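Local coordinates for protein GphF (Cystobacter violaceus, PDB 6MFC) that probably acts as a GNAT-fold decarboxylase that supplies the starter unit for polyketide biosynthesis, at residues E134-A139 against E147-V152. Residues are numbered along the deposited sequence; the frame is centred on the assembly and turned at random.
Sequences EFVLAA and ENVVGV
Leu137 reaches Val149 with one methyl group: CD2 of Leu137 lies 3.7 Å from CB of Val149. From that same CD2 of Leu137, CG2 and CG1 of Val149 stand at 3.8 and 3.9 Å, and these three nearly equal separations place the leucine methyl over the fork of the valine rather than against either branch. Leu137 leaves the helix across the line to the strand; CG lies anti to the carbonyl carbon (chi1 -62°), and CD2, the branch beside the strand, closes the gap.

A looser apolar approach comes from Val136, whose CB does point to the strand: its CG1 stands 4.4 Å from CG1 of Val149. Val149 thus meets two consecutive helix residues, and the CA atoms of Leu137 and Val149 are 6.9 Å apart. All three side chains are buried, and Leu114 of the neighbouring strand 111-119 touches both Val136 and Val149.

Helix and strand share no hydrogen bond across the contact. The helix keeps its own i to i-4 bonds, as in Ala139 N to Phe135 O, 2.8 Å, while the strand's backbone bonds to strands 111-119 and 212-218; the helix meets the sheet through aliphatic packing. Helix 128-140 covers parallel strands 111-119 and 148-153 in a beta-alpha-beta unit, the core of the GNAT fold.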
loop_
_atom_site.group_PDB
_atom_site.type_symbol
_atom_site.label_atom_id
_atom_site.label_comp_id
_atom_site.label_asym_id
_atom_site.label_seq_id
_atom_site.Cartn_x
_atom_site.Cartn_y
_atom_site.Cartn_z
ATOM N N GLU A 134 -5.464 9.606 -3.655
ATOM C CA GLU A 134 -6.655 10.436 -3.510
ATOM C C GLU A 134 -7.825 9.912 -4.330
ATOM O O GLU A 134 -8.978 10.222 -4.009
ATOM C CB GLU A 134 -6.343 11.882 -3.901
ATOM C CG GLU A 134 -5.608 12.671 -2.828
ATOM C CD GLU A 134 -6.474 12.956 -1.614
ATOM O OE1 GLU A 134 -7.716 12.885 -1.737
ATOM O OE2 GLU A 134 -5.916 13.252 -0.536
ATOM N N PHE A 135 -7.559 9.129 -5.377
ATOM C CA PHE A 135 -8.645 8.500 -6.121
ATOM C C PHE A 135 -9.275 7.371 -5.316
ATOM O O PHE A 135 -10.504 7.243 -5.272
ATOM C CB PHE A 135 -8.130 7.981 -7.464
ATOM C CG PHE A 135 -9.207 7.432 -8.356
ATOM C CD1 PHE A 135 -9.536 6.086 -8.322
ATOM C CD2 PHE A 135 -9.887 8.260 -9.234
ATOM C CE1 PHE A 135 -10.527 5.580 -9.142
ATOM C CE2 PHE A 135 -10.878 7.760 -10.060
ATOM C CZ PHE A 135 -11.198 6.419 -10.014
ATOM N N VAL A 136 -8.447 6.539 -4.679
ATOM C CA VAL A 136 -8.962 5.458 -3.845
ATOM C C VAL A 136 -9.722 6.021 -2.653
ATOM O O VAL A 136 -10.814 5.549 -2.314
ATOM C CB VAL A 136 -7.812 4.538 -3.394
ATOM C CG1 VAL A 136 -8.302 3.533 -2.362
ATOM C CG2 VAL A 136 -7.207 3.829 -4.591
ATOM N N LEU A 137 -9.154 7.037 -1.997
ATOM C CA LEU A 137 -9.824 7.654 -0.859
ATOM C C LEU A 137 -11.158 8.261 -1.270
ATOM O O LEU A 137 -12.133 8.210 -0.512
ATOM C CB LEU A 137 -8.918 8.715 -0.232
ATOM C CG LEU A 137 -7.586 8.216 0.334
ATOM C CD1 LEU A 137 -6.745 9.377 0.837
ATOM C CD2 LEU A 137 -7.828 7.207 1.442
ATOM N N ALA A 138 -11.226 8.830 -2.476
ATOM C CA ALA A 138 -12.485 9.391 -2.955
ATOM C C ALA A 138 -13.466 8.292 -3.342
ATOM O O ALA A 138 -14.674 8.422 -3.113
ATOM C CB ALA A 138 -12.229 10.325 -4.137
ATOM N N ALA A 139 -12.967 7.204 -3.932
ATOM C CA ALA A 139 -13.844 6.104 -4.315
ATOM C C ALA A 139 -14.361 5.350 -3.097
ATOM O O ALA A 139 -15.479 4.821 -3.125
ATOM C CB ALA A 139 -13.113 5.150 -5.258
ATOM N N GLU A 147 -15.631 2.743 6.182
ATOM C CA GLU A 147 -15.346 3.804 7.137
ATOM C C GLU A 147 -13.889 4.236 7.160
ATOM O O GLU A 147 -13.610 5.381 7.526
ATOM C CB GLU A 147 -15.758 3.373 8.553
ATOM C CG GLU A 147 -17.259 3.367 8.786
ATOM C CD GLU A 147 -17.637 2.816 10.147
ATOM O OE1 GLU A 147 -16.998 1.842 10.594
ATOM O OE2 GLU A 147 -18.569 3.364 10.775
ATOM N N ASN A 148 -12.958 3.361 6.785
ATOM C CA ASN A 148 -11.545 3.705 6.808
ATOM C C ASN A 148 -10.832 3.022 5.653
ATOM O O ASN A 148 -11.215 1.932 5.219
ATOM C CB ASN A 148 -10.880 3.301 8.130
ATOM C CG ASN A 148 -11.436 4.054 9.316
ATOM O OD1 ASN A 148 -10.952 5.130 9.664
ATOM N ND2 ASN A 148 -12.459 3.490 9.949
ATOM N N VAL A 149 -9.789 3.681 5.160
ATOM C CA VAL A 149 -8.845 3.098 4.217
ATOM C C VAL A 149 -7.542 2.905 4.976
ATOM O O VAL A 149 -6.885 3.882 5.356
ATOM C CB VAL A 149 -8.645 3.979 2.977
ATOM C CG1 VAL A 149 -7.649 3.333 2.021
ATOM C CG2 VAL A 149 -9.972 4.229 2.286
ATOM N N VAL A 150 -7.168 1.653 5.219
ATOM C CA VAL A 150 -5.991 1.342 6.012
ATOM C C VAL A 150 -5.017 0.537 5.159
ATOM O O VAL A 150 -5.337 0.088 4.058
ATOM C CB VAL A 150 -6.341 0.585 7.305
ATOM C CG1 VAL A 150 -7.458 1.299 8.054
ATOM C CG2 VAL A 150 -6.730 -0.840 6.984
ATOM N N GLY A 151 -3.813 0.361 5.691
ATOM C CA GLY A 151 -2.782 -0.396 5.007
ATOM C C GLY A 151 -1.561 -0.517 5.889
ATOM O O GLY A 151 -1.423 0.175 6.900
ATOM N N VAL A 152 -0.674 -1.420 5.492
ATOM C CA VAL A 152 0.586 -1.650 6.185
ATOM C C VAL A 152 1.684 -1.063 5.308
ATOM O O VAL A 152 2.126 -1.689 4.338
ATOM C CB VAL A 152 0.823 -3.136 6.476
ATOM C CG1 VAL A 152 2.164 -3.333 7.160
ATOM C CG2 VAL A 152 -0.302 -3.688 7.337
#